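Local coordinates for A-type flavoprotein (Giardia intestinalis, PDB 2Q9U), which scavenges oxygen as a flavodiiron protein, probably passing electrons from bound flavin mononucleotide to a mu-oxo-diiron centre, at residues 53-58 / 168-173; 88-93 / 228-233. One frame throughout, in Å; residues are numbered along the deposited sequence.

Interaction 1: residues 53-58 / 168-173. With FEO (mu-oxo-diiron), chain G.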
loop_
_atom_site.group_PDB
_atom_site.type_symbol
_atom_site.label_atom_id
_atom_site.label_comp_id
_atom_site.label_asym_id
_atom_site.label_seq_id
_atom_site.Cartn_x
_atom_site.Cartn_y
_atom_site.Cartn_z
ATOM N N VAL A 53 35.092 11.994 -14.484
ATOM C CA VAL A 53 33.871 11.471 -13.847
ATOM C C VAL A 53 33.154 10.568 -14.834
ATOM O O VAL A 53 32.989 10.915 -16.006
ATOM C CB VAL A 53 32.923 12.593 -13.382
ATOM C CG1 VAL A 53 31.616 12.014 -12.757
ATOM C CG2 VAL A 53 33.634 13.495 -12.373
ATOM N N ILE A 54 32.739 9.406 -14.338
ATOM C CA ILE A 54 31.930 8.465 -15.116
ATOM C C ILE A 54 30.497 8.529 -14.602
ATOM O O ILE A 54 30.230 8.254 -13.433
ATOM C CB ILE A 54 32.442 7.015 -14.968
ATOM C CG1 ILE A 54 33.975 6.938 -15.173
ATOM C CG2 ILE A 54 31.629 6.042 -15.896
ATOM C CD1 ILE A 54 34.420 7.224 -16.618
ATOM N N ASP A 55 29.598 8.912 -15.495
ATOM C CA ASP A 55 28.161 9.011 -15.242
ATOM C C ASP A 55 27.706 10.090 -14.249
ATOM O O ASP A 55 28.503 10.657 -13.519
ATOM C CB ASP A 55 27.553 7.611 -14.948
ATOM C CG ASP A 55 27.627 6.687 -16.180
ATOM O OD1 ASP A 55 27.455 7.208 -17.327
ATOM O OD2 ASP A 55 27.880 5.470 -16.004
ATOM N N SER A 56 26.409 10.378 -14.267
ATOM C CA SER A 56 25.808 11.289 -13.306
ATOM C C SER A 56 24.746 10.522 -12.492
ATOM O O SER A 56 24.799 9.290 -12.401
ATOM C CB SER A 56 25.223 12.502 -14.050
ATOM O OG SER A 56 24.733 13.498 -13.165
ATOM N N VAL A 57 23.800 11.254 -11.891
ATOM C CA VAL A 57 22.744 10.668 -11.044
ATOM C C VAL A 57 21.425 11.418 -11.293
ATOM O O VAL A 57 21.441 12.510 -11.857
ATOM C CB VAL A 57 23.055 10.746 -9.511
ATOM C CG1 VAL A 57 24.386 10.019 -9.135
ATOM C CG2 VAL A 57 23.091 12.177 -9.022
ATOM N N LYS A 58 20.323 10.832 -10.808
ATOM C CA LYS A 58 18.983 11.416 -10.912
ATOM C C LYS A 58 18.972 12.803 -10.244
ATOM O O LYS A 58 19.535 12.953 -9.151
ATOM C CB LYS A 58 18.003 10.479 -10.203
ATOM C CG LYS A 58 16.564 10.544 -10.727
ATOM C CD LYS A 58 15.653 9.705 -9.816
ATOM C CE LYS A 58 15.590 8.213 -10.204
ATOM N NZ LYS A 58 14.589 7.406 -9.353
ATOM N N PHE A 168 33.375 -0.175 -16.768
ATOM C CA PHE A 168 32.282 0.645 -16.201
ATOM C C PHE A 168 31.043 0.273 -17.003
ATOM O O PHE A 168 30.882 0.692 -18.165
ATOM C CB PHE A 168 32.598 2.138 -16.351
ATOM C CG PHE A 168 33.798 2.587 -15.558
ATOM C CD1 PHE A 168 33.677 2.921 -14.206
ATOM C CD2 PHE A 168 35.042 2.710 -16.169
ATOM C CE1 PHE A 168 34.789 3.345 -13.459
ATOM C CE2 PHE A 168 36.147 3.141 -15.445
ATOM C CZ PHE A 168 36.032 3.458 -14.091
ATOM N N SER A 169 30.195 -0.567 -16.421
ATOM C CA SER A 169 29.156 -1.211 -17.228
ATOM C C SER A 169 27.810 -0.487 -17.207
ATOM O O SER A 169 26.871 -0.929 -17.841
ATOM C CB SER A 169 28.965 -2.667 -16.771
ATOM O OG SER A 169 28.666 -2.693 -15.382
ATOM N N ASN A 170 27.715 0.586 -16.432
ATOM C CA ASN A 170 26.466 1.362 -16.342
ATOM C C ASN A 170 25.318 0.418 -15.876
ATOM O O ASN A 170 25.496 -0.274 -14.868
ATOM C CB ASN A 170 26.217 2.097 -17.685
ATOM C CG ASN A 170 25.054 3.064 -17.634
ATOM O OD1 ASN A 170 24.007 2.815 -18.227
ATOM N ND2 ASN A 170 25.229 4.166 -16.922
ATOM N N ASP A 171 24.185 0.368 -16.573
ATOM C CA ASP A 171 23.065 -0.480 -16.174
ATOM C C ASP A 171 23.486 -1.951 -16.169
ATOM O O ASP A 171 23.004 -2.773 -15.346
ATOM C CB ASP A 171 21.875 -0.320 -17.128
ATOM C CG ASP A 171 20.972 0.886 -16.794
ATOM O OD1 ASP A 171 20.929 1.391 -15.634
ATOM O OD2 ASP A 171 20.278 1.310 -17.734
ATOM N N GLY A 172 24.387 -2.304 -17.091
ATOM C CA GLY A 172 24.896 -3.679 -17.119
ATOM C C GLY A 172 25.430 -4.128 -15.773
ATOM O O GLY A 172 26.136 -3.375 -15.089
ATOM N N PHE A 173 25.090 -5.363 -15.400
ATOM C CA PHE A 173 25.531 -5.984 -14.140
ATOM C C PHE A 173 24.943 -5.313 -12.905
ATOM O O PHE A 173 25.368 -5.586 -11.784
ATOM C CB PHE A 173 27.066 -6.077 -14.021
ATOM C CG PHE A 173 27.682 -6.967 -15.059
ATOM C CD1 PHE A 173 28.027 -6.451 -16.319
ATOM C CD2 PHE A 173 27.884 -8.315 -14.793
ATOM C CE1 PHE A 173 28.579 -7.296 -17.307
ATOM C CE2 PHE A 173 28.436 -9.173 -15.764
ATOM C CZ PHE A 173 28.780 -8.649 -17.021
HETATM FE FE1 FEO G . 19.702 2.756 -14.768
HETATM FE FE2 FEO G . 18.658 2.521 -18.054
HETATM O O FEO G . 19.146 3.547 -16.343
#
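I54 lies over one face of the F168 ring. Its CG1 sits almost on the ring normal, 4.0 Å from the ring centroid of F168, a CH-pi contact. The other branch, I54 CG2, meets the base of the same side chain, 4.0 Å from F168 CB. The two side chains cross at about a right angle. I46 of strand 39-46 also packs on both residues, and L227 packs on F168.

The two segments join the two beta sheets of the metallo-beta-lactamase-like domain. Strand 52-54 belongs to one sheet and strand 166-170 to the other.

Further along, the contact turns polar. N170 ND2 donates to D55 OD2 over 3.1 Å, with an N-H...O angle of 154°. The bond lies near the amide plane of N170 but reaches the oxygen from above the carboxylate plane, the two planes being 61° apart. With chi1 at -173° the N170 side chain extends away from its own backbone N, and the amide reaches D55. The other carboxylate oxygen, D55 OD1, is hydrogen-bonded to the backbone N of N84, so both oxygens of this buried group have a partner.

Strand 166-170 runs into a type II' turn from S169 to G172, where S169 OG donates to G172 O over 2.6 Å. D171 stands in this turn and bridges the irons: D171 OD1 is 2.0 Å from iron FE1 and D171 OD2 is 2.0 Å from iron FE2. H85, E87, D89, H90, H152 and H230, with the bridging oxo group, complete the metal site.

Interaction 2: residues 88-93 / 228-233. With FEO (mu-oxo-diiron), chain G.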
loop_
_atom_site.group_PDB
_atom_site.type_symbol
_atom_site.label_atom_id
_atom_site.label_comp_id
_atom_site.label_asym_id
_atom_site.label_seq_id
_atom_site.Cartn_x
_atom_site.Cartn_y
_atom_site.Cartn_z
ATOM N N GLY A 88 17.398 9.198 -17.288
ATOM C CA GLY A 88 17.387 10.142 -16.156
ATOM C C GLY A 88 18.080 9.695 -14.878
ATOM O O GLY A 88 18.697 10.506 -14.187
ATOM N N ASP A 89 17.989 8.412 -14.552
ATOM C CA ASP A 89 18.621 7.919 -13.338
ATOM C C ASP A 89 20.145 8.095 -13.308
ATOM O O ASP A 89 20.719 8.177 -12.232
ATOM C CB ASP A 89 18.203 6.486 -12.983
ATOM C CG ASP A 89 18.439 5.482 -14.113
ATOM O OD1 ASP A 89 18.296 5.833 -15.298
ATOM O OD2 ASP A 89 18.751 4.315 -13.806
ATOM N N HIS A 90 20.791 8.171 -14.468
ATOM C CA HIS A 90 22.237 8.445 -14.506
ATOM C C HIS A 90 22.581 9.781 -15.122
ATOM O O HIS A 90 23.752 10.050 -15.377
ATOM C CB HIS A 90 22.930 7.366 -15.343
ATOM C CG HIS A 90 22.472 6.004 -14.976
ATOM N ND1 HIS A 90 22.840 5.413 -13.794
ATOM C CD2 HIS A 90 21.591 5.163 -15.568
ATOM C CE1 HIS A 90 22.221 4.250 -13.675
ATOM N NE2 HIS A 90 21.465 4.071 -14.745
ATOM N N ALA A 91 21.586 10.605 -15.412
ATOM C CA ALA A 91 21.866 11.761 -16.269
ATOM C C ALA A 91 21.147 13.053 -15.914
ATOM O O ALA A 91 21.616 14.127 -16.288
ATOM C CB ALA A 91 21.627 11.391 -17.779
ATOM N N SER A 92 20.012 12.969 -15.209
ATOM C CA SER A 92 19.133 14.133 -15.158
ATOM C C SER A 92 19.665 15.313 -14.338
ATOM O O SER A 92 19.217 16.463 -14.545
ATOM C CB SER A 92 17.709 13.768 -14.744
ATOM O OG SER A 92 17.672 13.184 -13.460
ATOM N N SER A 93 20.635 15.056 -13.453
ATOM C CA SER A 93 21.333 16.174 -12.763
ATOM C C SER A 93 22.041 17.098 -13.763
ATOM O O SER A 93 22.354 18.240 -13.443
ATOM C CB SER A 93 22.347 15.645 -11.751
ATOM O OG SER A 93 21.720 15.057 -10.619
ATOM N N SER A 228 29.356 -1.197 -11.771
ATOM C CA SER A 228 28.041 -0.990 -12.348
ATOM C C SER A 228 27.454 0.346 -11.864
ATOM O O SER A 228 27.899 0.877 -10.875
ATOM C CB SER A 228 27.109 -2.136 -11.913
ATOM O OG SER A 228 25.812 -1.940 -12.470
ATOM N N ALA A 229 26.433 0.840 -12.552
ATOM C CA ALA A 229 25.748 2.093 -12.162
ATOM C C ALA A 229 24.556 1.886 -11.196
ATOM O O ALA A 229 23.990 2.854 -10.706
ATOM C CB ALA A 229 25.323 2.895 -13.404
ATOM N N HIS A 230 24.218 0.636 -10.891
ATOM C CA HIS A 230 23.197 0.332 -9.865
ATOM C C HIS A 230 23.693 -0.733 -8.888
ATOM O O HIS A 230 24.174 -1.800 -9.315
ATOM C CB HIS A 230 21.903 -0.182 -10.498
ATOM C CG HIS A 230 21.155 0.842 -11.291
ATOM N ND1 HIS A 230 20.563 1.946 -10.724
ATOM C CD2 HIS A 230 20.881 0.904 -12.615
ATOM C CE1 HIS A 230 19.974 2.660 -11.674
ATOM N NE2 HIS A 230 20.155 2.045 -12.827
ATOM N N GLY A 231 23.590 -0.442 -7.590
ATOM C CA GLY A 231 23.824 -1.458 -6.584
ATOM C C GLY A 231 25.306 -1.695 -6.364
ATOM O O GLY A 231 26.088 -0.737 -6.363
ATOM N N VAL A 232 25.689 -2.957 -6.189
ATOM C CA VAL A 232 27.077 -3.286 -5.879
ATOM C C VAL A 232 27.862 -3.644 -7.139
ATOM O O VAL A 232 27.286 -3.992 -8.196
ATOM C CB VAL A 232 27.228 -4.415 -4.808
ATOM C CG1 VAL A 232 26.609 -3.975 -3.498
ATOM C CG2 VAL A 232 26.598 -5.717 -5.292
ATOM N N SER A 233 29.175 -3.528 -7.012
ATOM C CA SER A 233 30.090 -3.823 -8.110
ATOM C C SER A 233 30.763 -5.175 -7.883
ATOM O O SER A 233 30.608 -5.802 -6.820
ATOM C CB SER A 233 31.112 -2.685 -8.228
ATOM O OG SER A 233 30.454 -1.541 -8.707
HETATM FE FE1 FEO G . 19.702 2.756 -14.768
HETATM FE FE2 FEO G . 18.658 2.521 -18.054
HETATM O O FEO G . 19.146 3.547 -16.343
#
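The two segments meet as loops, and their backbones come nearest at H90 and A229, whose CA atoms are 7.6 Å apart. In 88-93 the chain coils round G88 O, which accepts bonds from A91 N, S92 N and S92 OG.

Three side chains converge on iron FE1. D89 OD2 binds this iron at 2.1 Å, H90 NE2 at 2.2 Å and H230 NE2 at 2.1 Å. These ligand atoms are close because they share the metal, and no hydrogen bond links them. D89 CG falls between its backbone N and carbonyl carbon (chi1 55°), which brings the carboxylate to the iron. D89 OD2 lies in the plane of the H230 ring, at its edge.

The imidazoles form an offset edge-to-face pair, with the edge of H90 toward the face of H230. Their centroids are 4.6 Å apart and their planes stand at 62°. A229 CB packs obliquely against the H90 ring, 3.4 Å from H90 CE1. H230 ND1 is hydrogen-bonded to S40 O, so the ring is held at both nitrogens.

D171 and the oxo bridge complete the coordination of this iron, and Y267 of the second subunit, an FMN-binding residue, packs on D89. Segment 88-93 leads from strand 80-82 toward helix 94-97, with A91 and S92 against helix 110-120 and S93 against helix 62-72. Segment 228-233 connects strand 225-228 to strand 234-235.

In the fold
Both interactions are buried in the metallo-beta-lactamase-like domain, with centres about 5 Å apart. Their segments alternate along the chain. Interaction 1 joins the ends of strands from the two sheets, through apolar packing and one amide-carboxylate bond. Interaction 2 lies in the loops beyond the strands, where the chemistry is mainly metal coordination. The diiron centre is common to both: 168-173 gives the bridging carboxylate, while 88-93 and 228-233 bind iron FE1 and not the other iron. The contacts also touch directly. N170 O is 2.7 Å from A229 N, and V57 O is 2.8 Å from S93 OG, both probable hydrogen bonds.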